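Local coordinates for protein hydroxyethylthiazole kinase (Pyrococcus horikoshii, PDB 3HPD) that probably phosphorylates the hydroxyl group of 4-methyl-5-beta-hydroxyethylthiazole with ATP and magnesium, a step in thiamine diphosphate biosynthesis, at residues I64-S69 against F101-S106; V171-R176 against L211-T215. The contacts are given in a common frame with arbitrary orientation. Residue numbers count along the deposited sequence, not the author numbering.

Overall arrangement
Both contacts belong to a single ribokinase-like alpha/beta fold built around one mixed sheet, and they come in series along the chain. Contact 1 lies at the C-terminal end of parallel strand 59-63, where the loop leaving it meets helix 100-112; helix 69-85 and strand 89-92 come between. Contact 2 lies toward the antiparallel side of the sheet, where the hairpin of strands 169-172 and 177-180 packs on helix 210-231. Their centres are about 25 Å apart and their nearest atoms about 16 Å. Contact 1 borders a second subunit and lies near G192, predicted to bind substrate; contact 2, within one chain, lies near K118 and T165, predicted to bind ATP.

Contact 1 of 2, residues I64-S69 against F101-S106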
loop_
_atom_site.group_PDB
_atom_site.type_symbol
_atom_site.label_atom_id
_atom_site.label_comp_id
_atom_site.label_asym_id
_atom_site.label_seq_id
_atom_site.Cartn_x
_atom_site.Cartn_y
_atom_site.Cartn_z
ATOM N N ILE A 64 2.152 7.626 13.560
ATOM C CA ILE A 64 1.076 6.927 14.272
ATOM C C ILE A 64 -0.265 6.821 13.545
ATOM O O ILE A 64 -1.280 6.516 14.171
ATOM C CB ILE A 64 0.808 7.600 15.636
ATOM C CG1 ILE A 64 0.243 9.011 15.420
ATOM C CG2 ILE A 64 2.097 7.676 16.441
ATOM C CD1 ILE A 64 -0.134 9.732 16.712
ATOM N N GLY A 65 -0.262 7.054 12.235
ATOM C CA GLY A 65 -1.489 7.012 11.448
ATOM C C GLY A 65 -2.454 5.851 11.642
ATOM O O GLY A 65 -3.674 6.038 11.597
ATOM N N THR A 66 -1.925 4.647 11.835
ATOM C CA THR A 66 -2.770 3.470 12.028
ATOM C C THR A 66 -2.263 2.650 13.205
ATOM O O THR A 66 -2.168 1.429 13.127
ATOM C CB THR A 66 -2.777 2.562 10.774
ATOM O OG1 THR A 66 -1.434 2.168 10.462
ATOM C CG2 THR A 66 -3.384 3.294 9.578
ATOM N N LEU A 67 -1.952 3.322 14.305
ATOM C CA LEU A 67 -1.428 2.634 15.477
ATOM C C LEU A 67 -2.413 1.765 16.248
ATOM O O LEU A 67 -3.625 1.847 16.063
ATOM C CB LEU A 67 -0.817 3.646 16.456
ATOM C CG LEU A 67 -1.615 4.870 16.940
ATOM C CD1 LEU A 67 -3.114 4.682 16.765
ATOM C CD2 LEU A 67 -1.266 5.131 18.402
ATOM N N ASP A 68 -1.852 0.912 17.097
ATOM C CA ASP A 68 -2.614 0.054 17.997
ATOM C C ASP A 68 -1.670 -0.218 19.168
ATOM O O ASP A 68 -0.542 0.288 19.175
ATOM C CB ASP A 68 -3.111 -1.245 17.323
ATOM C CG ASP A 68 -1.994 -2.108 16.757
ATOM O OD1 ASP A 68 -0.910 -2.190 17.368
ATOM O OD2 ASP A 68 -2.227 -2.738 15.700
ATOM N N SER A 69 -2.116 -0.980 20.163
ATOM C CA SER A 69 -1.275 -1.242 21.328
ATOM C C SER A 69 0.075 -1.861 20.976
ATOM O O SER A 69 1.095 -1.523 21.582
ATOM C CB SER A 69 -2.015 -2.136 22.334
ATOM O OG SER A 69 -2.371 -3.381 21.763
ATOM N N PHE A 101 -6.218 8.580 22.315
ATOM C CA PHE A 101 -5.188 7.566 22.113
ATOM C C PHE A 101 -4.012 8.126 21.315
ATOM O O PHE A 101 -2.855 7.933 21.683
ATOM C CB PHE A 101 -5.797 6.352 21.394
ATOM C CG PHE A 101 -4.862 5.177 21.256
ATOM C CD1 PHE A 101 -4.103 4.737 22.338
ATOM C CD2 PHE A 101 -4.774 4.481 20.050
ATOM C CE1 PHE A 101 -3.273 3.620 22.223
ATOM C CE2 PHE A 101 -3.949 3.363 19.925
ATOM C CZ PHE A 101 -3.196 2.931 21.014
ATOM N N ARG A 102 -4.309 8.832 20.227
ATOM C CA ARG A 102 -3.261 9.408 19.393
ATOM C C ARG A 102 -2.555 10.570 20.076
ATOM O O ARG A 102 -1.343 10.729 19.950
ATOM C CB ARG A 102 -3.849 9.850 18.052
ATOM C CG ARG A 102 -4.398 8.671 17.282
ATOM C CD ARG A 102 -5.010 9.059 15.963
ATOM N NE ARG A 102 -5.509 7.865 15.293
ATOM C CZ ARG A 102 -5.243 7.548 14.034
ATOM N NH1 ARG A 102 -4.477 8.343 13.297
ATOM N NH2 ARG A 102 -5.731 6.429 13.519
ATOM N N THR A 103 -3.318 11.377 20.805
ATOM C CA THR A 103 -2.745 12.510 21.523
ATOM C C THR A 103 -1.838 11.977 22.629
ATOM O O THR A 103 -0.714 12.453 22.817
ATOM C CB THR A 103 -3.851 13.378 22.158
ATOM O OG1 THR A 103 -4.742 13.835 21.135
ATOM C CG2 THR A 103 -3.242 14.585 22.869
ATOM N N ARG A 104 -2.336 10.980 23.353
ATOM C CA ARG A 104 -1.589 10.372 24.450
ATOM C C ARG A 104 -0.267 9.762 23.992
ATOM O O ARG A 104 0.783 10.027 24.582
ATOM C CB ARG A 104 -2.443 9.302 25.143
ATOM C CG ARG A 104 -1.683 8.487 26.180
ATOM C CD ARG A 104 -2.599 7.624 27.053
ATOM N NE ARG A 104 -3.336 6.603 26.307
ATOM C CZ ARG A 104 -4.622 6.698 25.976
ATOM N NH1 ARG A 104 -5.319 7.772 26.321
ATOM N NH2 ARG A 104 -5.217 5.714 25.315
ATOM N N VAL A 105 -0.317 8.947 22.945
ATOM C CA VAL A 105 0.892 8.310 22.433
ATOM C C VAL A 105 1.882 9.342 21.896
ATOM O O VAL A 105 3.093 9.205 22.084
ATOM C CB VAL A 105 0.557 7.288 21.323
ATOM C CG1 VAL A 105 1.837 6.708 20.741
ATOM C CG2 VAL A 105 -0.319 6.175 21.898
ATOM N N SER A 106 1.376 10.377 21.236
ATOM C CA SER A 106 2.248 11.417 20.703
ATOM C C SER A 106 3.001 12.111 21.839
ATOM O O SER A 106 4.210 12.322 21.755
ATOM C CB SER A 106 1.434 12.452 19.920
ATOM O OG SER A 106 0.836 11.870 18.777
#
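In this ribokinase-like alpha/beta fold, the loop from strand 59-63 into helix 69-85 opens a beta-alpha-beta crossover to strand 89-92, and here it leans on the first turns of helix 100-112. The apolar part centres on L67, which wedges between F101 and V105: its CD1 lies 3.5 Å from F101 CE2, its CD2 3.8 Å from V105 CG2. That same CD2 sits over the F101 ring in a CH-pi contact, 4.0 Å from the centroid. I64 packs its CD1 on R102, 3.6 Å from R102 O and 4.0 Å from R102 CB, and its CG2 touches V105 CG1 at 4.4 Å.

The polar link is the R102 guanidinium, which reaches across to the loop. R102 NH2 and NH1 approach G65 O at 2.8 and 3.0 Å, both weak hydrogen bonds; the stronger partner of R102 is E49 of the second subunit, in a salt bridge. D68 is the N-cap of helix 69-85, its OD1 accepting from W71 N while OD2 is hydrogen-bonded to H45 of the second subunit, so loop and helix both form part of the subunit interface. S106 OG donates to R102 O at 2.7 Å, and I64 CD1 presses to 3.1 Å from that OG.

Contact 2 of 2, residues V171-R176 against L211-T215; sequences VSDGRR and LKATT
On the antiparallel side of the central sheet of this ribokinase-like fold, a beta hairpin packs on the start of a helix: strand 169-172 turns through 173-176 toward its neighbour 177-180, and the first turns of helix 210-231 cover one face of it. V171 and S172 are extended (phi/psi -130/132 and -149/148); D173 bends at -110/11, G174 takes a positive phi (101/-25) that calls for glycine, R175 sits at -112/-45, and R176 is extended again. D173 N donates a hydrogen bond to R176 O at 3.3 Å. S172 OG accepts from G174 N at 3.0 Å, an ST turn, and is also hydrogen-bonded to T177 OG1. D173 OD1 (chi1 p) accepts from R175 N and R176 N, both 2.8 Å, an Asx turn widened to an Asx motif; its OD2 forms a salt bridge with R175 NH1 at 2.6 Å.

The regular helix has its CA atoms nearest the hairpin at L211-D173 (6.0 Å) and T215-V171 (6.4 Å). L211 (t,p rotamer) does most of the packing: CD1 lies 3.6 Å from V171 CG1 and 3.9 Å from S172 CA, CD2 3.6 Å from R176 CB and 3.8 Å from D173 OD2. R176 goes on to a salt bridge with E262. T214 sets its CB 3.8 Å from V171 CG1; its OG1 donates a hydrogen bond to P210 O, and its side chain is about 5 Å from that of K118, a predicted ATP-binding residue. T215 (chi1 m) follows with OG1 3.8 Å from V171 CB, donating back to L211 O at 2.8 Å.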
loop_
_atom_site.group_PDB
_atom_site.type_symbol
_atom_site.label_atom_id
_atom_site.label_comp_id
_atom_site.label_asym_id
_atom_site.label_seq_id
_atom_site.Cartn_x
_atom_site.Cartn_y
_atom_site.Cartn_z
ATOM N N VAL A 171 8.395 26.560 10.294
ATOM C CA VAL A 171 9.326 25.650 10.950
ATOM C C VAL A 171 10.129 26.473 11.939
ATOM O O VAL A 171 10.636 27.538 11.587
ATOM C CB VAL A 171 10.303 25.026 9.931
ATOM C CG1 VAL A 171 11.044 23.855 10.563
ATOM C CG2 VAL A 171 9.546 24.585 8.692
ATOM N N SER A 172 10.246 25.986 13.170
ATOM C CA SER A 172 10.995 26.709 14.188
ATOM C C SER A 172 11.656 25.780 15.193
ATOM O O SER A 172 11.139 24.702 15.493
ATOM C CB SER A 172 10.072 27.671 14.939
ATOM O OG SER A 172 10.792 28.411 15.916
ATOM N N ASP A 173 12.806 26.204 15.706
ATOM C CA ASP A 173 13.522 25.429 16.708
ATOM C C ASP A 173 13.420 26.191 18.024
ATOM O O ASP A 173 14.092 25.867 19.000
ATOM C CB ASP A 173 14.991 25.240 16.310
ATOM C CG ASP A 173 15.764 26.548 16.249
ATOM O OD1 ASP A 173 15.160 27.624 16.442
ATOM O OD2 ASP A 173 16.988 26.494 16.002
ATOM N N GLY A 174 12.562 27.208 18.031
ATOM C CA GLY A 174 12.367 28.012 19.224
ATOM C C GLY A 174 13.102 29.337 19.185
ATOM O O GLY A 174 12.703 30.295 19.849
ATOM N N ARG A 175 14.180 29.400 18.411
ATOM C CA ARG A 175 14.964 30.626 18.298
ATOM C C ARG A 175 14.844 31.231 16.902
ATOM O O ARG A 175 14.682 32.441 16.760
ATOM C CB ARG A 175 16.435 30.343 18.595
ATOM C CG ARG A 175 16.687 29.594 19.891
ATOM C CD ARG A 175 18.019 28.860 19.819
ATOM N NE ARG A 175 18.210 28.271 18.494
ATOM C CZ ARG A 175 18.783 28.899 17.469
ATOM N NH1 ARG A 175 18.904 28.291 16.297
ATOM N NH2 ARG A 175 19.258 30.130 17.623
ATOM N N ARG A 176 14.943 30.385 15.876
ATOM C CA ARG A 176 14.830 30.829 14.487
ATOM C C ARG A 176 13.580 30.220 13.866
ATOM O O ARG A 176 13.143 29.138 14.261
ATOM C CB ARG A 176 16.050 30.398 13.665
ATOM C CG ARG A 176 17.359 31.050 14.061
ATOM C CD ARG A 176 18.498 30.565 13.168
ATOM N NE ARG A 176 18.430 31.121 11.819
ATOM C CZ ARG A 176 19.220 30.748 10.815
ATOM N NH1 ARG A 176 20.139 29.812 11.005
ATOM N NH2 ARG A 176 19.103 31.321 9.624
ATOM N N LEU A 211 16.356 22.105 12.110
ATOM C CA LEU A 211 15.665 23.251 11.525
ATOM C C LEU A 211 15.872 23.330 10.017
ATOM O O LEU A 211 14.916 23.484 9.260
ATOM C CB LEU A 211 16.124 24.558 12.179
ATOM C CG LEU A 211 15.437 25.813 11.632
ATOM C CD1 LEU A 211 13.923 25.674 11.764
ATOM C CD2 LEU A 211 15.934 27.041 12.385
ATOM N N LYS A 212 17.122 23.223 9.581
ATOM C CA LYS A 212 17.437 23.282 8.157
ATOM C C LYS A 212 16.956 22.035 7.421
ATOM O O LYS A 212 16.551 22.110 6.264
ATOM C CB LYS A 212 18.945 23.447 7.953
ATOM C CG LYS A 212 19.484 24.801 8.386
ATOM C CD LYS A 212 20.998 24.844 8.269
ATOM C CE LYS A 212 21.544 26.223 8.599
ATOM N NZ LYS A 212 23.030 26.259 8.484
ATOM N N ALA A 213 16.999 20.892 8.095
ATOM C CA ALA A 213 16.567 19.634 7.490
ATOM C C ALA A 213 15.074 19.658 7.175
ATOM O O ALA A 213 14.653 19.327 6.064
ATOM C CB ALA A 213 16.885 18.469 8.424
ATOM N N THR A 214 14.274 20.051 8.161
ATOM C CA THR A 214 12.829 20.105 7.991
ATOM C C THR A 214 12.435 21.164 6.962
ATOM O O THR A 214 11.565 20.927 6.121
ATOM C CB THR A 214 12.129 20.396 9.334
ATOM O OG1 THR A 214 12.609 19.480 10.327
ATOM C CG2 THR A 214 10.621 20.226 9.199
ATOM N N THR A 215 13.076 22.329 7.024
ATOM C CA THR A 215 12.786 23.398 6.073
ATOM C C THR A 215 13.119 22.909 4.666
ATOM O O THR A 215 12.368 23.149 3.723
ATOM C CB THR A 215 13.620 24.676 6.366
ATOM O OG1 THR A 215 13.311 25.167 7.676
ATOM C CG2 THR A 215 13.311 25.759 5.344
#